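Local atomic coordinates of nitroalkane oxidase (PDB entry 3MKH), a protein that uses FAD to oxidise nitroalkanes to aldehydes or ketones, forming a substrate carbanion, releasing nitrite and reducing molecular oxygen to hydrogen peroxide. Residues V133-P137 with G150-T154; M169-A175 with V238-H242; E203-I208 with Q261-A266. Residue numbers count along the deposited sequence, not the author numbering.

Interaction 1 of 3, residues V133-P137 with G150-T154. With FAD (flavin-adenine dinucleotide), chain E.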
# COMPACT_ATOMS: atom_id res chain seq x y z
N VAL A 133 -15.57 31.30 -4.53
CA VAL A 133 -14.39 31.94 -3.98
C VAL A 133 -14.35 31.67 -2.49
O VAL A 133 -14.88 32.44 -1.68
CB VAL A 133 -14.38 33.44 -4.27
CG1 VAL A 133 -13.04 34.05 -3.84
CG2 VAL A 133 -14.64 33.69 -5.75
N PHE A 134 -13.73 30.55 -2.15
CA PHE A 134 -13.72 29.99 -0.81
C PHE A 134 -12.30 30.06 -0.23
O PHE A 134 -12.09 30.61 0.85
CB PHE A 134 -14.16 28.53 -0.90
CG PHE A 134 -14.32 27.84 0.43
CD1 PHE A 134 -13.25 27.18 1.01
CD2 PHE A 134 -15.54 27.81 1.07
CE1 PHE A 134 -13.40 26.53 2.23
CE2 PHE A 134 -15.69 27.16 2.29
CZ PHE A 134 -14.63 26.52 2.86
N SER A 135 -11.35 29.48 -0.96
CA SER A 135 -10.00 29.28 -0.45
C SER A 135 -9.20 30.57 -0.24
O SER A 135 -9.43 31.58 -0.91
CB SER A 135 -9.22 28.32 -1.35
OG SER A 135 -9.85 27.05 -1.39
N GLU A 136 -8.23 30.49 0.67
CA GLU A 136 -7.46 31.64 1.13
C GLU A 136 -5.99 31.24 1.30
O GLU A 136 -5.68 30.08 1.58
CB GLU A 136 -8.03 32.15 2.47
CG GLU A 136 -9.43 32.72 2.35
CD GLU A 136 -9.98 33.33 3.64
OE1 GLU A 136 -9.44 33.08 4.74
OE2 GLU A 136 -10.99 34.05 3.54
N PRO A 137 -5.07 32.21 1.15
CA PRO A 137 -3.63 31.90 1.19
C PRO A 137 -3.20 31.19 2.48
O PRO A 137 -2.33 30.30 2.44
CB PRO A 137 -2.96 33.28 1.15
CG PRO A 137 -4.02 34.26 0.88
CD PRO A 137 -5.35 33.65 1.07
N GLY A 150 -10.64 31.99 12.00
CA GLY A 150 -11.75 32.02 11.06
C GLY A 150 -11.30 32.56 9.71
O GLY A 150 -10.13 32.89 9.55
N PHE A 151 -12.22 32.65 8.75
CA PHE A 151 -11.92 33.23 7.43
C PHE A 151 -11.23 34.58 7.56
O PHE A 151 -11.60 35.40 8.39
CB PHE A 151 -13.20 33.42 6.62
CG PHE A 151 -13.74 32.17 6.01
CD1 PHE A 151 -13.06 31.53 4.98
CD2 PHE A 151 -14.95 31.63 6.45
CE1 PHE A 151 -13.57 30.37 4.41
CE2 PHE A 151 -15.47 30.50 5.89
CZ PHE A 151 -14.78 29.86 4.87
N GLN A 152 -10.24 34.83 6.72
CA GLN A 152 -9.59 36.13 6.71
C GLN A 152 -10.46 37.12 5.96
O GLN A 152 -10.40 38.32 6.19
CB GLN A 152 -8.20 36.05 6.07
CG GLN A 152 -7.39 37.37 6.12
CD GLN A 152 -7.62 38.30 4.91
OE1 GLN A 152 -7.96 37.85 3.82
NE2 GLN A 152 -7.40 39.60 5.11
N THR A 153 -11.28 36.62 5.04
CA THR A 153 -12.15 37.48 4.26
C THR A 153 -13.41 37.80 5.08
O THR A 153 -14.11 36.89 5.55
CB THR A 153 -12.53 36.86 2.89
OG1 THR A 153 -11.34 36.65 2.11
CG2 THR A 153 -13.47 37.77 2.12
N THR A 154 -13.70 39.08 5.24
CA THR A 154 -14.80 39.51 6.09
C THR A 154 -15.77 40.37 5.33
O THR A 154 -15.44 40.93 4.28
CB THR A 154 -14.30 40.35 7.28
OG1 THR A 154 -13.61 41.50 6.78
CG2 THR A 154 -13.36 39.56 8.15
PA FAD E . -5.55 23.67 3.90
O1A FAD E . -6.21 24.51 4.89
O2A FAD E . -4.63 24.29 2.94
O5B FAD E . -4.77 22.49 4.68
C5B FAD E . -3.51 22.02 4.22
C4B FAD E . -3.09 20.70 4.90
O4B FAD E . -2.92 20.93 6.30
C3B FAD E . -4.18 19.63 4.79
O3B FAD E . -3.98 18.86 3.60
C2B FAD E . -3.91 18.77 6.01
O2B FAD E . -2.91 17.80 5.71
C1B FAD E . -3.37 19.77 7.04
N9A FAD E . -4.49 20.14 7.95
C8A FAD E . -4.99 21.36 8.11
N7A FAD E . -5.98 21.33 9.00
C5A FAD E . -6.10 20.08 9.41
C6A FAD E . -6.94 19.44 10.32
N6A FAD E . -7.86 20.13 10.98
N1A FAD E . -6.80 18.13 10.52
C2A FAD E . -5.89 17.44 9.87
N3A FAD E . -5.07 18.01 9.00
C4A FAD E . -5.16 19.32 8.75
N1 FAD E . -10.69 26.83 -4.12
C2 FAD E . -11.88 27.54 -4.24
O2 FAD E . -12.29 28.19 -3.30
N3 FAD E . -12.60 27.50 -5.43
C4 FAD E . -12.13 26.76 -6.52
O4 FAD E . -12.77 26.73 -7.57
C4X FAD E . -10.94 26.06 -6.40
N5 FAD E . -10.45 25.30 -7.46
C5X FAD E . -9.11 24.89 -7.44
C6 FAD E . -8.48 24.45 -8.60
C7 FAD E . -7.15 24.05 -8.57
C7M FAD E . -6.45 23.56 -9.83
C8 FAD E . -6.44 24.11 -7.37
C8M FAD E . -4.98 23.68 -7.32
C9 FAD E . -7.07 24.54 -6.22
C9A FAD E . -8.40 24.94 -6.25
N10 FAD E . -9.03 25.39 -5.09
C10 FAD E . -10.23 26.10 -5.20
C1' FAD E . -8.46 25.11 -3.75
C2' FAD E . -8.92 23.75 -3.24
O2' FAD E . -10.33 23.74 -3.07
C3' FAD E . -8.23 23.34 -1.92
O3' FAD E . -8.56 21.99 -1.65
C4' FAD E . -8.65 24.19 -0.71
O4' FAD E . -7.94 25.42 -0.70
C5' FAD E . -8.37 23.44 0.59
O5' FAD E . -7.00 23.03 0.66
P FAD E . -6.52 21.99 1.77
O1P FAD E . -7.49 20.89 1.83
O2P FAD E . -5.11 21.68 1.55
O3P FAD E . -6.70 22.87 3.12

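Interaction 2 of 3, residues M169-A175 with V238-H242. With FAD (flavin-adenine dinucleotide), chain E.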
# COMPACT_ATOMS: atom_id res chain seq x y z
N MET A 169 -7.26 32.80 -2.57
CA MET A 169 -6.27 32.16 -3.42
C MET A 169 -6.84 30.82 -3.86
O MET A 169 -7.64 30.23 -3.13
CB MET A 169 -4.97 31.96 -2.64
CG MET A 169 -3.79 31.41 -3.47
SD MET A 169 -2.27 31.41 -2.47
CE MET A 169 -1.13 30.54 -3.55
N TRP A 170 -6.45 30.40 -5.06
CA TRP A 170 -6.83 29.10 -5.64
C TRP A 170 -8.24 29.06 -6.23
O TRP A 170 -8.65 28.04 -6.76
CB TRP A 170 -6.68 27.96 -4.63
CG TRP A 170 -5.27 27.74 -4.08
CD1 TRP A 170 -4.85 28.00 -2.80
CD2 TRP A 170 -4.14 27.21 -4.78
NE1 TRP A 170 -3.51 27.68 -2.67
CE2 TRP A 170 -3.06 27.18 -3.87
CE3 TRP A 170 -3.93 26.76 -6.09
CZ2 TRP A 170 -1.79 26.73 -4.22
CZ3 TRP A 170 -2.66 26.30 -6.44
CH2 TRP A 170 -1.61 26.29 -5.51
N ALA A 171 -8.98 30.16 -6.13
CA ALA A 171 -10.38 30.13 -6.56
C ALA A 171 -10.48 30.25 -8.07
O ALA A 171 -10.38 31.34 -8.65
CB ALA A 171 -11.19 31.19 -5.85
N THR A 172 -10.68 29.11 -8.70
CA THR A 172 -10.61 29.01 -10.14
C THR A 172 -11.56 29.99 -10.84
O THR A 172 -12.74 30.05 -10.52
CB THR A 172 -10.93 27.56 -10.57
OG1 THR A 172 -10.03 26.67 -9.91
CG2 THR A 172 -10.80 27.42 -12.07
N ASN A 173 -11.01 30.75 -11.79
CA ASN A 173 -11.77 31.72 -12.59
C ASN A 173 -12.03 33.08 -11.94
O ASN A 173 -12.53 33.98 -12.61
CB ASN A 173 -13.14 31.16 -13.03
CG ASN A 173 -13.06 29.99 -14.01
OD1 ASN A 173 -14.06 29.28 -14.21
ND2 ASN A 173 -11.91 29.81 -14.63
N CYS A 174 -11.74 33.24 -10.64
CA CYS A 174 -12.21 34.43 -9.93
C CYS A 174 -11.74 35.76 -10.53
O CYS A 174 -12.40 36.79 -10.37
CB CYS A 174 -11.84 34.37 -8.44
SG CYS A 174 -10.06 34.54 -8.12
N ALA A 175 -10.61 35.74 -11.24
CA ALA A 175 -10.06 36.98 -11.77
C ALA A 175 -10.56 37.33 -13.19
O ALA A 175 -10.29 38.42 -13.68
CB ALA A 175 -8.52 36.95 -11.71
N VAL A 238 -5.40 26.80 -16.22
CA VAL A 238 -6.38 27.13 -15.18
C VAL A 238 -5.87 28.30 -14.36
O VAL A 238 -4.71 28.33 -13.97
CB VAL A 238 -6.63 25.93 -14.25
CG1 VAL A 238 -7.47 26.35 -13.07
CG2 VAL A 238 -7.31 24.78 -15.04
N SER A 239 -6.73 29.28 -14.10
CA SER A 239 -6.34 30.47 -13.36
C SER A 239 -7.07 30.57 -12.01
O SER A 239 -8.27 30.81 -11.97
CB SER A 239 -6.60 31.73 -14.19
OG SER A 239 -6.26 32.91 -13.47
N GLY A 240 -6.34 30.42 -10.91
CA GLY A 240 -6.90 30.63 -9.59
C GLY A 240 -5.91 31.40 -8.74
O GLY A 240 -5.31 30.85 -7.83
N PRO A 241 -5.72 32.69 -9.06
CA PRO A 241 -4.61 33.46 -8.48
C PRO A 241 -4.81 33.88 -7.03
O PRO A 241 -5.90 33.77 -6.46
CB PRO A 241 -4.53 34.69 -9.40
CG PRO A 241 -5.93 34.81 -9.96
CD PRO A 241 -6.40 33.41 -10.15
N HIS A 242 -3.73 34.36 -6.41
CA HIS A 242 -3.82 35.01 -5.11
C HIS A 242 -4.32 36.42 -5.42
O HIS A 242 -3.68 37.16 -6.18
CB HIS A 242 -2.44 35.03 -4.46
CG HIS A 242 -2.40 35.71 -3.12
ND1 HIS A 242 -1.22 35.97 -2.46
CD2 HIS A 242 -3.39 36.20 -2.34
CE1 HIS A 242 -1.48 36.58 -1.32
NE2 HIS A 242 -2.80 36.73 -1.22
PA FAD E . -5.55 23.67 3.90
O1A FAD E . -6.21 24.51 4.89
O2A FAD E . -4.63 24.29 2.94
O5B FAD E . -4.77 22.49 4.68
C5B FAD E . -3.51 22.02 4.22
C4B FAD E . -3.09 20.70 4.90
O4B FAD E . -2.92 20.93 6.30
C3B FAD E . -4.18 19.63 4.79
O3B FAD E . -3.98 18.86 3.60
C2B FAD E . -3.91 18.77 6.01
O2B FAD E . -2.91 17.80 5.71
C1B FAD E . -3.37 19.77 7.04
N9A FAD E . -4.49 20.14 7.95
C8A FAD E . -4.99 21.36 8.11
N7A FAD E . -5.98 21.33 9.00
C5A FAD E . -6.10 20.08 9.41
C6A FAD E . -6.94 19.44 10.32
N6A FAD E . -7.86 20.13 10.98
N1A FAD E . -6.80 18.13 10.52
C2A FAD E . -5.89 17.44 9.87
N3A FAD E . -5.07 18.01 9.00
C4A FAD E . -5.16 19.32 8.75
N1 FAD E . -10.69 26.83 -4.12
C2 FAD E . -11.88 27.54 -4.24
O2 FAD E . -12.29 28.19 -3.30
N3 FAD E . -12.60 27.50 -5.43
C4 FAD E . -12.13 26.76 -6.52
O4 FAD E . -12.77 26.73 -7.57
C4X FAD E . -10.94 26.06 -6.40
N5 FAD E . -10.45 25.30 -7.46
C5X FAD E . -9.11 24.89 -7.44
C6 FAD E . -8.48 24.45 -8.60
C7 FAD E . -7.15 24.05 -8.57
C7M FAD E . -6.45 23.56 -9.83
C8 FAD E . -6.44 24.11 -7.37
C8M FAD E . -4.98 23.68 -7.32
C9 FAD E . -7.07 24.54 -6.22
C9A FAD E . -8.40 24.94 -6.25
N10 FAD E . -9.03 25.39 -5.09
C10 FAD E . -10.23 26.10 -5.20
C1' FAD E . -8.46 25.11 -3.75
C2' FAD E . -8.92 23.75 -3.24
O2' FAD E . -10.33 23.74 -3.07
C3' FAD E . -8.23 23.34 -1.92
O3' FAD E . -8.56 21.99 -1.65
C4' FAD E . -8.65 24.19 -0.71
O4' FAD E . -7.94 25.42 -0.70
C5' FAD E . -8.37 23.44 0.59
O5' FAD E . -7.00 23.03 0.66
P FAD E . -6.52 21.99 1.77
O1P FAD E . -7.49 20.89 1.83
O2P FAD E . -5.11 21.68 1.55
O3P FAD E . -6.70 22.87 3.12
O HOH W 1 -8.44 33.01 -5.55

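Interaction 3 of 3, residues E203-I208 with Q261-A266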
# COMPACT_ATOMS: atom_id res chain seq x y z
N GLU A 203 -19.35 28.98 12.75
CA GLU A 203 -20.27 28.70 11.66
C GLU A 203 -21.41 29.71 11.58
O GLU A 203 -21.92 30.00 10.49
CB GLU A 203 -20.82 27.27 11.76
CG GLU A 203 -21.78 26.93 10.64
CD GLU A 203 -21.98 25.43 10.45
OE1 GLU A 203 -21.24 24.64 11.08
OE2 GLU A 203 -22.87 25.06 9.66
N ASN A 204 -21.80 30.26 12.73
CA ASN A 204 -22.90 31.24 12.81
C ASN A 204 -22.65 32.55 12.06
O ASN A 204 -23.59 33.30 11.80
CB ASN A 204 -23.20 31.58 14.27
CG ASN A 204 -23.76 30.40 15.07
OD1 ASN A 204 -24.08 29.34 14.53
ND2 ASN A 204 -23.90 30.60 16.38
N LYS A 205 -21.39 32.85 11.75
CA LYS A 205 -21.02 34.12 11.09
C LYS A 205 -20.78 33.97 9.58
O LYS A 205 -20.57 34.96 8.86
CB LYS A 205 -19.76 34.72 11.73
CG LYS A 205 -19.77 34.71 13.24
CD LYS A 205 -20.87 35.62 13.79
CE LYS A 205 -20.41 37.07 13.87
NZ LYS A 205 -21.48 37.92 14.49
N VAL A 206 -20.81 32.74 9.09
CA VAL A 206 -20.43 32.50 7.69
C VAL A 206 -21.53 32.83 6.70
O VAL A 206 -22.70 32.45 6.89
CB VAL A 206 -19.92 31.07 7.48
CG1 VAL A 206 -19.54 30.85 6.01
CG2 VAL A 206 -18.72 30.83 8.37
N MET A 207 -21.16 33.59 5.67
CA MET A 207 -22.07 34.04 4.63
C MET A 207 -21.54 33.69 3.25
O MET A 207 -20.37 33.40 3.09
CB MET A 207 -22.20 35.57 4.66
CG MET A 207 -22.51 36.21 5.99
SD MET A 207 -22.43 38.02 5.86
CE MET A 207 -23.80 38.35 4.76
N ILE A 208 -22.42 33.75 2.25
CA ILE A 208 -21.97 33.81 0.86
C ILE A 208 -22.56 35.07 0.24
O ILE A 208 -23.78 35.32 0.30
CB ILE A 208 -22.40 32.57 0.05
CG1 ILE A 208 -21.86 31.30 0.71
CG2 ILE A 208 -21.92 32.69 -1.41
CD1 ILE A 208 -22.26 30.02 -0.02
N GLN A 261 -25.84 30.76 7.44
CA GLN A 261 -26.35 29.82 6.44
C GLN A 261 -25.31 29.49 5.38
O GLN A 261 -25.47 28.53 4.63
CB GLN A 261 -27.62 30.37 5.79
CG GLN A 261 -28.84 30.35 6.73
CD GLN A 261 -30.00 31.19 6.21
OE1 GLN A 261 -30.32 31.15 5.02
NE2 GLN A 261 -30.62 31.96 7.09
N GLY A 262 -24.24 30.28 5.31
CA GLY A 262 -23.25 30.14 4.25
C GLY A 262 -22.47 28.84 4.23
O GLY A 262 -22.26 28.25 3.17
N ALA A 263 -22.03 28.38 5.39
CA ALA A 263 -21.19 27.18 5.45
C ALA A 263 -21.91 25.94 4.91
O ALA A 263 -21.32 25.15 4.16
CB ALA A 263 -20.69 26.95 6.88
N LYS A 264 -23.18 25.76 5.28
CA LYS A 264 -23.96 24.61 4.83
C LYS A 264 -24.15 24.59 3.31
O LYS A 264 -24.12 23.54 2.68
CB LYS A 264 -25.33 24.58 5.53
CG LYS A 264 -26.36 23.67 4.86
CD LYS A 264 -27.80 24.04 5.27
CE LYS A 264 -28.80 22.94 4.90
NZ LYS A 264 -30.23 23.35 5.10
N VAL A 265 -24.33 25.76 2.71
CA VAL A 265 -24.46 25.83 1.26
C VAL A 265 -23.11 25.56 0.59
O VAL A 265 -23.04 24.83 -0.41
CB VAL A 265 -25.08 27.17 0.80
CG1 VAL A 265 -24.92 27.36 -0.71
CG2 VAL A 265 -26.55 27.26 1.20
N ALA A 266 -22.03 26.12 1.13
CA ALA A 266 -20.70 25.89 0.52
C ALA A 266 -20.35 24.40 0.54
O ALA A 266 -19.90 23.84 -0.46
CB ALA A 266 -19.63 26.70 1.23
O HOH W 2 -22.79 29.22 8.09
O HOH W 3 -24.20 26.76 7.82

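Interaction 1 of 3, residues V133-P137 with G150-T154
A single buried carboxylate, that of Glu136, carries all the hydrogen bonds between these two pieces of one loop. Glu136 OE1 accepts a hydrogen bond from Gln152 N at 2.8 Å, almost in line. Glu136 OE2 accepts two from Thr153, from the backbone N at 3.0 Å and from OG1 at 3.0 Å, so the acid is held by consecutive residues of 150-154. Beside it the rings of Phe134 and Phe151 form a T-shaped pair: the edge of Phe151 meets the face of Phe134, with centroids 5.4 Å apart and planes at 89°. The other side of 133-137 belongs to the flavin. FAD O2 accepts a hydrogen bond from Phe134 N at 3.0 Å. A second reaches FAD O2 from Ser135 N at 2.8 Å, while Ser135 OG donates to FAD N1 at 2.9 Å. Lys168 forms a salt bridge with Glu136 OE2. The buried negative charge is thus neutralised by a lysine and solvated by protein donors, which ties the FAD-binding loop to the chain leading into strand 154-158.

Interaction 2 of 3, residues M169-A175 with V238-H242
Pro241, Met169 and Gly240 give up the most surface, and they lie where two irregular backbones run alongside each other in opposite directions. Pro241 packs its ring on Ala175, with Pro241 CG 3.8 Å from Ala175 CB. Pro241 O also receives a CA-H contact from Met169 CA at 3.5 Å. Met169 runs out extended beside His242, its CG 4.0 Å from His242 CB, with SD 4.8 Å from the imidazole centroid in an oblique sulfur-aromatic contact. Gly240 faces Thr172, their CA atoms 4.1 Å apart, with no room for a side chain: a CB there would clash with Trp170 O. Gly240 O accepts a weak hydrogen bond from Trp170 N at 3.0 Å. A stronger one follows at 2.7 Å, from Asn173 N, a residue of the type II turn Ala171-Cys174, across to Ser239 O. One water bridges Ala171 N and Pro241 O. On the far side of 169-175, Trp170 O lies 2.9 Å from flavin C10 and Thr172 OG1 2.8 Å from flavin N5, and Ile376 of the second subunit packs on Trp170. This is the flavin-binding loop between strands 161-168 and 184-191, part of the FAD site of the acyl-CoA dehydrogenase fold.

Interaction 3 of 3, residues E203-I208 with Q261-A266
Val206 and Ile208 point from the strand into the first turn of the helix and make the apolar centre. Ile208 CD1 reaches Val265 CG1 at 3.8 Å and Ala266 CB at 4.4 Å, and also rests 3.6 Å from Gly262 O; Val206 CG1 lies 4.2 Å from Ala263 CB. Between them Gly262 sits almost on the strand backbone, its CA 4.1 Å from Met207 C, where a CB would run into Met207 C and Val206 O. That closeness lets Gly262 N donate to Val206 O at 3.1 Å. The axes of strand 206-208 and helix 262-266 approach to 7.0 Å, with 58° between their N-to-C directions. Farther out, Glu203 lays its CG 3.9 Å from Ala263 CB, and water takes over at the edge. One water accepts from Ala263 N at 2.9 Å and lies 2.7 Å from Glu203 O; another accepts from Lys264 N at 2.9 Å and lies 2.8 Å from Glu203 OE2. The amides of Gly262, Ala263 and Lys264 are thus met by the Val206 carbonyl and water. Strand 255-257, paired with strand 206-212, leads into helix 262-298, so the contact lies at the junction where the middle beta domain of the acyl-CoA dehydrogenase fold passes into its C-terminal helical domain.

Interaction 1 shares a side of the chain's centre with each of the others, and all three lie around the mixed beta sheet. Interaction 1 closes before the others open, whereas interactions 2 and 3 cross, their segments alternating along the chain. Interaction 1 sits between them, its centre 13 Å from that of interaction 2 and 12 Å from that of interaction 3. It meets interaction 2 through a probable hydrogen bond from Met169 N to Ser135 O (3.0 Å), and interaction 3 where Phe134 CE2 packs on Ala266 CB (4.1 Å). Interactions 2 and 3 stay about 12 Å apart at their nearest atoms. Interactions 1 and 2 both touch FAD, while interaction 3 connects the sheet that carries these flavin-binding loops to helix 262-298.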